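Local coordinates for protein SusD homolog (Bacteroides thetaiotaomicron, PDB 4MRU) that probably binds mucin O-glycans at the cell surface as a SusD-family lipoprotein, helping to feed them to an outer-membrane transporter, at residues A[391-403]-A[408-420]. Residues are numbered along the deposited sequence; the frame is centred on the assembly and turned at random.
Sequences GSPANITVKWNEM and FEENLERIITQKW. With EDO (1,2-ethanediol), chain L.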
ATOM      1  N   GLY A 391      -1.272 -26.065   1.829  1.00 23.90           N
ATOM      2  CA  GLY A 391      -0.269 -25.934   2.868  1.00 23.79           C
ATOM      3  C   GLY A 391       0.009 -24.504   3.273  1.00 24.81           C
ATOM      4  O   GLY A 391      -0.417 -23.552   2.639  1.00 24.14           O
ATOM      5  N   SER A 392       0.723 -24.353   4.375  1.00 22.52           N
ATOM      6  CA  SER A 392       1.058 -23.087   4.902  1.00 21.41           C
ATOM      7  C   SER A 392       1.891 -22.265   3.911  1.00 19.24           C
ATOM      8  O   SER A 392       2.752 -22.786   3.259  1.00 21.82           O
ATOM      9  CB  SER A 392       1.888 -23.297   6.182  1.00 26.25           C
ATOM     10  OG  SER A 392       2.291 -22.043   6.649  1.00 35.67           O
ATOM     11  N   PRO A 393       1.718 -20.936   3.893  1.00 22.04           N
ATOM     12  CA  PRO A 393       2.510 -20.087   3.005  1.00 22.20           C
ATOM     13  C   PRO A 393       3.954 -19.852   3.461  1.00 24.16           C
ATOM     14  O   PRO A 393       4.790 -19.494   2.626  1.00 29.44           O
ATOM     15  CB  PRO A 393       1.756 -18.755   3.031  1.00 22.12           C
ATOM     16  CG  PRO A 393       1.045 -18.752   4.343  1.00 27.87           C
ATOM     17  CD  PRO A 393       0.674 -20.179   4.602  1.00 24.03           C
ATOM     18  N   ALA A 394       4.237 -20.031   4.762  1.00 24.37           N
ATOM     19  CA  ALA A 394       5.555 -19.687   5.325  1.00 21.07           C
ATOM     20  C   ALA A 394       5.765 -20.350   6.651  1.00 21.30           C
ATOM     21  O   ALA A 394       4.803 -20.809   7.292  1.00 21.69           O
ATOM     22  CB  ALA A 394       5.674 -18.170   5.475  1.00 21.62           C
ATOM     23  N   ASN A 395       7.005 -20.363   7.121  1.00 21.78           N
ATOM     24  CA  ASN A 395       7.257 -20.848   8.475  1.00 24.22           C
ATOM     25  C   ASN A 395       7.802 -19.753   9.397  1.00 24.38           C
ATOM     26  O   ASN A 395       8.059 -20.013  10.548  1.00 23.46           O
ATOM     27  CB  ASN A 395       8.169 -22.068   8.439  1.00 29.36           C
ATOM     28  CG  ASN A 395       9.593 -21.733   8.080  1.00 33.05           C
ATOM     29  OD1 ASN A 395       9.938 -20.603   7.710  1.00 37.09           O
ATOM     30  ND2 ASN A 395      10.449 -22.722   8.225  1.00 44.95           N
ATOM     31  N   ILE A 396       7.872 -18.524   8.908  1.00 19.48           N
ATOM     32  CA  ILE A 396       8.373 -17.386   9.677  1.00 20.63           C
ATOM     33  C   ILE A 396       7.602 -17.167  10.983  1.00 17.93           C
ATOM     34  O   ILE A 396       6.386 -17.113  11.015  1.00 22.32           O
ATOM     35  CB  ILE A 396       8.379 -16.061   8.850  1.00 20.27           C
ATOM     36  CG1 ILE A 396       9.162 -14.927   9.567  1.00 19.56           C
ATOM     37  CG2 ILE A 396       6.967 -15.595   8.514  1.00 19.62           C
ATOM     38  CD1 ILE A 396      10.641 -15.204   9.724  1.00 22.05           C
ATOM     39  N   THR A 397       8.347 -17.032  12.071  1.00 20.62           N
ATOM     40  CA  THR A 397       7.756 -16.767  13.376  1.00 18.23           C
ATOM     41  C   THR A 397       7.917 -15.338  13.762  1.00 20.70           C
ATOM     42  O   THR A 397       8.691 -14.576  13.147  1.00 20.27           O
ATOM     43  CB  THR A 397       8.433 -17.624  14.447  1.00 23.46           C
ATOM     44  OG1 THR A 397       9.793 -17.257  14.517  1.00 22.53           O
ATOM     45  CG2 THR A 397       8.341 -19.136  14.122  1.00 25.75           C
ATOM     46  N   VAL A 398       7.219 -14.947  14.815  1.00 17.73           N
ATOM     47  CA  VAL A 398       7.306 -13.557  15.304  1.00 18.98           C
ATOM     48  C   VAL A 398       8.604 -13.266  16.057  1.00 19.77           C
ATOM     49  O   VAL A 398       9.212 -12.205  15.878  1.00 19.36           O
ATOM     50  CB  VAL A 398       6.150 -13.201  16.244  1.00 18.67           C
ATOM     51  CG1 VAL A 398       6.286 -11.757  16.721  1.00 17.84           C
ATOM     52  CG2 VAL A 398       4.805 -13.408  15.547  1.00 22.46           C
ATOM     53  N   LYS A 399       9.048 -14.218  16.856  1.00 18.67           N
ATOM     54  CA  LYS A 399      10.200 -13.978  17.733  1.00 19.83           C
ATOM     55  C   LYS A 399      11.484 -13.634  16.945  1.00 18.36           C
ATOM     56  O   LYS A 399      11.917 -14.368  16.052  1.00 20.22           O
ATOM     57  CB  LYS A 399      10.430 -15.178  18.660  1.00 20.17           C
ATOM     58  CG  LYS A 399      11.512 -14.991  19.736  1.00 23.21           C
ATOM     59  CD  LYS A 399      11.618 -16.210  20.638  1.00 23.08           C
ATOM     60  CE  LYS A 399      12.589 -16.029  21.797  1.00 24.95           C
ATOM     61  NZ  LYS A 399      13.975 -15.829  21.282  1.00 26.69           N
ATOM     62  N   TRP A 400      12.111 -12.538  17.342  1.00 18.74           N
ATOM     63  CA  TRP A 400      13.368 -12.057  16.715  1.00 21.27           C
ATOM     64  C   TRP A 400      14.487 -13.108  16.744  1.00 20.14           C
ATOM     65  O   TRP A 400      14.671 -13.816  17.735  1.00 18.18           O
ATOM     66  CB  TRP A 400      13.823 -10.744  17.378  1.00 19.21           C
ATOM     67  CG  TRP A 400      15.018 -10.104  16.719  1.00 18.64           C
ATOM     68  CD1 TRP A 400      16.327 -10.199  17.108  1.00 18.04           C
ATOM     69  CD2 TRP A 400      15.006  -9.305  15.539  1.00 15.85           C
ATOM     70  NE1 TRP A 400      17.122  -9.508  16.239  1.00 17.65           N
ATOM     71  CE2 TRP A 400      16.325  -8.927  15.284  1.00 19.40           C
ATOM     72  CE3 TRP A 400      14.001  -8.878  14.669  1.00 17.88           C
ATOM     73  CZ2 TRP A 400      16.675  -8.117  14.195  1.00 20.32           C
ATOM     74  CZ3 TRP A 400      14.339  -8.023  13.611  1.00 18.05           C
ATOM     75  CH2 TRP A 400      15.654  -7.665  13.387  1.00 18.49           C
ATOM     76  N   ASN A 401      15.211 -13.226  15.630  1.00 18.29           N
ATOM     77  CA  ASN A 401      16.320 -14.155  15.537  1.00 18.66           C
ATOM     78  C   ASN A 401      17.549 -13.382  15.978  1.00 18.65           C
ATOM     79  O   ASN A 401      17.965 -12.462  15.306  1.00 20.18           O
ATOM     80  CB  ASN A 401      16.492 -14.701  14.128  1.00 19.97           C
ATOM     81  CG  ASN A 401      17.597 -15.743  14.031  1.00 22.85           C
ATOM     82  OD1 ASN A 401      18.625 -15.641  14.698  1.00 23.90           O
ATOM     83  ND2 ASN A 401      17.423 -16.701  13.154  1.00 19.44           N
ATOM     84  N   GLU A 402      18.139 -13.780  17.080  1.00 18.33           N
ATOM     85  CA  GLU A 402      19.221 -13.000  17.726  1.00 18.87           C
ATOM     86  C   GLU A 402      20.531 -13.010  16.954  1.00 19.54           C
ATOM     87  O   GLU A 402      21.488 -12.335  17.344  1.00 19.29           O
ATOM     88  CB  GLU A 402      19.442 -13.526  19.145  1.00 22.56           C
ATOM     89  CG  GLU A 402      18.249 -13.378  20.089  1.00 26.47           C
ATOM     90  CD  GLU A 402      17.818 -11.948  20.365  1.00 22.61           C
ATOM     91  OE1 GLU A 402      18.634 -10.985  20.248  1.00 21.40           O
ATOM     92  OE2 GLU A 402      16.645 -11.773  20.772  1.00 24.76           O
HETATM   93  N   MSE A 403      20.605 -13.801  15.872  1.00 20.49           N
HETATM   94  CA  MSE A 403      21.753 -13.731  14.986  1.00 22.46           C
HETATM   95  C   MSE A 403      21.756 -12.416  14.240  1.00 21.96           C
HETATM   96  O   MSE A 403      22.748 -12.074  13.621  1.00 21.45           O
HETATM   97  CB  MSE A 403      21.733 -14.838  13.951  1.00 23.15           C
HETATM   98  CG  MSE A 403      21.811 -16.236  14.516  1.00 24.89           C
HETATM   99 SE   MSE A 403      23.667 -16.452  15.109  0.75 40.06          SE
HETATM  100  CE  MSE A 403      23.326 -17.714  16.589  1.00 42.09           C
ATOM    101  N   PHE A 408      19.952 -12.468   8.032  1.00 21.22           N
ATOM    102  CA  PHE A 408      19.431 -11.261   7.420  1.00 20.60           C
ATOM    103  C   PHE A 408      18.075 -11.521   6.794  1.00 21.94           C
ATOM    104  O   PHE A 408      17.136 -10.791   7.048  1.00 18.97           O
ATOM    105  CB  PHE A 408      20.406 -10.688   6.359  1.00 20.01           C
ATOM    106  CG  PHE A 408      19.897  -9.423   5.717  1.00 22.13           C
ATOM    107  CD1 PHE A 408      20.166  -8.192   6.291  1.00 23.25           C
ATOM    108  CD2 PHE A 408      19.112  -9.464   4.574  1.00 22.13           C
ATOM    109  CE1 PHE A 408      19.634  -7.028   5.748  1.00 24.53           C
ATOM    110  CE2 PHE A 408      18.613  -8.301   4.003  1.00 21.41           C
ATOM    111  CZ  PHE A 408      18.867  -7.077   4.590  1.00 21.65           C
ATOM    112  N   GLU A 409      17.984 -12.520   5.909  1.00 21.63           N
ATOM    113  CA  GLU A 409      16.756 -12.670   5.143  1.00 21.24           C
ATOM    114  C   GLU A 409      15.628 -13.104   6.048  1.00 19.59           C
ATOM    115  O   GLU A 409      14.499 -12.688   5.854  1.00 19.91           O
ATOM    116  CB  GLU A 409      16.902 -13.670   3.976  1.00 23.28           C
ATOM    117  CG  GLU A 409      17.687 -13.115   2.790  1.00 28.15           C
ATOM    118  CD  GLU A 409      17.011 -11.941   2.076  1.00 26.70           C
ATOM    119  OE1 GLU A 409      15.757 -11.895   1.983  1.00 23.86           O
ATOM    120  OE2 GLU A 409      17.745 -11.063   1.563  1.00 22.95           O
ATOM    121  N   GLU A 410      15.924 -13.921   7.055  1.00 19.67           N
ATOM    122  CA  GLU A 410      14.877 -14.331   7.984  1.00 19.55           C
ATOM    123  C   GLU A 410      14.342 -13.146   8.808  1.00 21.26           C
ATOM    124  O   GLU A 410      13.118 -13.013   9.016  1.00 18.77           O
ATOM    125  CB  GLU A 410      15.359 -15.455   8.912  1.00 21.44           C
ATOM    126  CG  GLU A 410      14.246 -16.051   9.770  1.00 20.19           C
ATOM    127  CD  GLU A 410      14.749 -16.952  10.893  1.00 25.05           C
ATOM    128  OE1 GLU A 410      15.251 -18.051  10.559  1.00 29.77           O
ATOM    129  OE2 GLU A 410      14.629 -16.581  12.100  1.00 20.61           O
ATOM    130  N   ASN A 411      15.231 -12.276   9.283  1.00 19.83           N
ATOM    131  CA  ASN A 411      14.785 -11.179  10.088  1.00 19.79           C
ATOM    132  C   ASN A 411      14.061 -10.147   9.197  1.00 18.14           C
ATOM    133  O   ASN A 411      13.118  -9.529   9.623  1.00 17.30           O
ATOM    134  CB  ASN A 411      15.957 -10.546  10.906  1.00 20.17           C
ATOM    135  CG  ASN A 411      16.210 -11.280  12.224  1.00 21.32           C
ATOM    136  OD1 ASN A 411      15.275 -11.775  12.864  1.00 21.71           O
ATOM    137  ND2 ASN A 411      17.460 -11.387  12.606  1.00 19.28           N
ATOM    138  N   LEU A 412      14.500 -10.002   7.951  1.00 18.04           N
ATOM    139  CA  LEU A 412      13.800  -9.127   7.019  1.00 18.52           C
ATOM    140  C   LEU A 412      12.377  -9.674   6.779  1.00 19.74           C
ATOM    141  O   LEU A 412      11.391  -8.932   6.793  1.00 19.44           O
ATOM    142  CB  LEU A 412      14.561  -9.009   5.705  1.00 18.03           C
ATOM    143  CG  LEU A 412      13.889  -8.203   4.594  1.00 18.62           C
ATOM    144  CD1 LEU A 412      13.721  -6.759   5.009  1.00 19.60           C
ATOM    145  CD2 LEU A 412      14.698  -8.298   3.289  1.00 19.36           C
ATOM    146  N   GLU A 413      12.294 -10.986   6.638  1.00 16.73           N
ATOM    147  CA  GLU A 413      11.025 -11.641   6.427  1.00 18.37           C
ATOM    148  C   GLU A 413      10.035 -11.342   7.577  1.00 19.63           C
ATOM    149  O   GLU A 413       8.887 -11.004   7.305  1.00 18.30           O
ATOM    150  CB  GLU A 413      11.208 -13.148   6.235  1.00 18.93           C
ATOM    151  CG  GLU A 413       9.890 -13.884   5.986  1.00 21.18           C
ATOM    152  CD  GLU A 413      10.047 -15.350   5.729  1.00 25.43           C
ATOM    153  OE1 GLU A 413      11.193 -15.898   5.912  1.00 25.81           O
ATOM    154  OE2 GLU A 413       8.997 -15.980   5.387  1.00 25.28           O
ATOM    155  N   ARG A 414      10.471 -11.427   8.832  1.00 16.88           N
ATOM    156  CA  ARG A 414       9.560 -11.106   9.948  1.00 18.20           C
ATOM    157  C   ARG A 414       9.276  -9.587  10.024  1.00 16.89           C
ATOM    158  O   ARG A 414       8.151  -9.225  10.307  1.00 18.82           O
ATOM    159  CB  ARG A 414      10.022 -11.694  11.306  1.00 22.92           C
ATOM    160  CG  ARG A 414      11.407 -11.361  11.789  1.00 21.84           C
ATOM    161  CD  ARG A 414      11.585 -11.867  13.219  1.00 22.77           C
ATOM    162  NE  ARG A 414      11.276 -13.285  13.317  1.00 20.36           N
ATOM    163  CZ  ARG A 414      12.122 -14.265  12.992  1.00 23.51           C
ATOM    164  NH1 ARG A 414      13.337 -13.993  12.524  1.00 20.75           N
ATOM    165  NH2 ARG A 414      11.747 -15.515  13.086  1.00 20.64           N
ATOM    166  N   ILE A 415      10.262  -8.719   9.757  1.00 16.73           N
ATOM    167  CA  ILE A 415       9.994  -7.284   9.744  1.00 15.67           C
ATOM    168  C   ILE A 415       8.873  -6.991   8.725  1.00 17.41           C
ATOM    169  O   ILE A 415       7.901  -6.337   9.023  1.00 15.96           O
ATOM    170  CB  ILE A 415      11.247  -6.468   9.409  1.00 18.77           C
ATOM    171  CG1 ILE A 415      12.265  -6.553  10.556  1.00 20.22           C
ATOM    172  CG2 ILE A 415      10.874  -5.022   9.078  1.00 20.50           C
ATOM    173  CD1 ILE A 415      13.618  -6.033  10.201  1.00 18.12           C
ATOM    174  N   ILE A 416       8.986  -7.529   7.523  1.00 16.15           N
ATOM    175  CA  ILE A 416       8.045  -7.208   6.485  1.00 16.55           C
ATOM    176  C   ILE A 416       6.715  -7.909   6.734  1.00 15.71           C
ATOM    177  O   ILE A 416       5.615  -7.348   6.486  1.00 18.01           O
ATOM    178  CB  ILE A 416       8.598  -7.599   5.096  1.00 15.56           C
ATOM    179  CG1 ILE A 416       9.860  -6.799   4.725  1.00 18.24           C
ATOM    180  CG2 ILE A 416       7.524  -7.399   4.032  1.00 17.72           C
ATOM    181  CD1 ILE A 416       9.712  -5.283   4.657  1.00 20.14           C
ATOM    182  N   THR A 417       6.770  -9.122   7.254  1.00 16.04           N
ATOM    183  CA  THR A 417       5.513  -9.834   7.607  1.00 15.77           C
ATOM    184  C   THR A 417       4.720  -9.060   8.651  1.00 17.43           C
ATOM    185  O   THR A 417       3.506  -8.856   8.519  1.00 20.07           O
ATOM    186  CB  THR A 417       5.802 -11.243   8.103  1.00 15.78           C
ATOM    187  OG1 THR A 417       6.354 -12.006   7.027  1.00 19.24           O
ATOM    188  CG2 THR A 417       4.525 -11.943   8.566  1.00 15.22           C
ATOM    189  N   GLN A 418       5.403  -8.628   9.702  1.00 17.16           N
ATOM    190  CA  GLN A 418       4.733  -7.822  10.745  1.00 16.94           C
ATOM    191  C   GLN A 418       4.250  -6.457  10.224  1.00 16.69           C
ATOM    192  O   GLN A 418       3.174  -5.988  10.576  1.00 15.67           O
ATOM    193  CB  GLN A 418       5.646  -7.701  11.959  1.00 16.59           C
ATOM    194  CG  GLN A 418       5.703  -9.012  12.729  1.00 18.28           C
ATOM    195  CD  GLN A 418       4.334  -9.414  13.268  1.00 19.27           C
ATOM    196  OE1 GLN A 418       3.569  -8.585  13.826  1.00 19.51           O
ATOM    197  NE2 GLN A 418       4.077 -10.683  13.244  1.00 19.13           N
ATOM    198  N   LYS A 419       5.044  -5.838   9.365  1.00 15.96           N
ATOM    199  CA  LYS A 419       4.623  -4.589   8.719  1.00 15.88           C
ATOM    200  C   LYS A 419       3.368  -4.815   7.908  1.00 18.46           C
ATOM    201  O   LYS A 419       2.456  -3.973   7.920  1.00 16.98           O
ATOM    202  CB  LYS A 419       5.736  -4.017   7.832  1.00 17.48           C
ATOM    203  CG  LYS A 419       5.402  -2.642   7.348  1.00 19.45           C
ATOM    204  CD  LYS A 419       6.560  -1.963   6.689  1.00 21.61           C
ATOM    205  CE  LYS A 419       6.971  -2.595   5.372  1.00 20.88           C
ATOM    206  NZ  LYS A 419       7.982  -1.677   4.754  1.00 22.61           N
ATOM    207  N   TRP A 420       3.324  -5.944   7.199  1.00 19.91           N
ATOM    208  CA  TRP A 420       2.135  -6.327   6.368  1.00 18.39           C
ATOM    209  C   TRP A 420       0.865  -6.537   7.180  1.00 19.38           C
ATOM    210  O   TRP A 420      -0.230  -6.079   6.765  1.00 17.29           O
ATOM    211  CB  TRP A 420       2.484  -7.572   5.580  1.00 17.53           C
ATOM    212  CG  TRP A 420       1.446  -8.288   4.860  1.00 18.73           C
ATOM    213  CD1 TRP A 420       0.924  -7.981   3.661  1.00 23.94           C
ATOM    214  CD2 TRP A 420       0.906  -9.554   5.223  1.00 18.94           C
ATOM    215  NE1 TRP A 420       0.063  -8.962   3.248  1.00 18.25           N
ATOM    216  CE2 TRP A 420       0.035  -9.945   4.187  1.00 17.56           C
ATOM    217  CE3 TRP A 420       1.092 -10.410   6.319  1.00 22.63           C
ATOM    218  CZ2 TRP A 420      -0.672 -11.117   4.228  1.00 18.41           C
ATOM    219  CZ3 TRP A 420       0.421 -11.608   6.339  1.00 21.34           C
ATOM    220  CH2 TRP A 420      -0.453 -11.958   5.304  1.00 19.79           C
TER
HETATM  221  C1  EDO L 610      14.502 -18.399  18.509  1.00 35.75           C
HETATM  222  O1  EDO L 610      14.725 -16.971  18.614  1.00 29.28           O
HETATM  223  C2  EDO L 610      14.911 -19.182  19.755  1.00 42.79           C
HETATM  224  O2  EDO L 610      14.297 -18.681  20.963  1.00 36.47           O
HETATM  225  O   HOH W   1       9.052 -18.764   5.690  1.00 27.24           O
HETATM  226  O   HOH W   2      11.696 -18.323   6.909  1.00 37.69           O
HETATM  227  O   HOH W   3       6.256 -12.611  11.853  1.00 20.26           O
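The irregular chain 391-403 lies along helix 408-423 in this SusD-type, TPR-like fold, and Arg414 of the helix reaches across to residues 397-401. CG of Arg414 sits between the backbone N and carbonyl carbon (chi1 55°), and a second bend at chi3 turns the guanidinium toward the carbonyls of Thr397 and Lys399. Its NE bonds to Thr397 O at 2.9 Å, from above the carbonyl plane, while NH2 meets Thr397 OG1 at 3.0 Å near the guanidinium plane. Ile396 CD1 lies over one face, Lys399 O over the opposite one. NH1 and NH2 close end-on upon Glu410 OE2, a salt bridge within the helix, and Asn401 ND2 adds a third bond to that oxygen. A leucine in place of Arg414 would probably leave Glu410 without its charge partner and Thr397 O and OG1 without their donors from the helix. Nearly a turn earlier on the helix, Asn411 pairs with the backbone of Asn401: OD1 accepts from N at 3.1 Å and also from Arg414 NH1, and ND2 gives a nearly straight bond to O at 2.9 Å. The same amide stacks on the Trp400 indole, the planes 5° apart. Here a buried arginine and an asparagine whose amide pairs with a loop backbone N-H and C=O join an irregular loop to a helix of the TPR-like SusD fold.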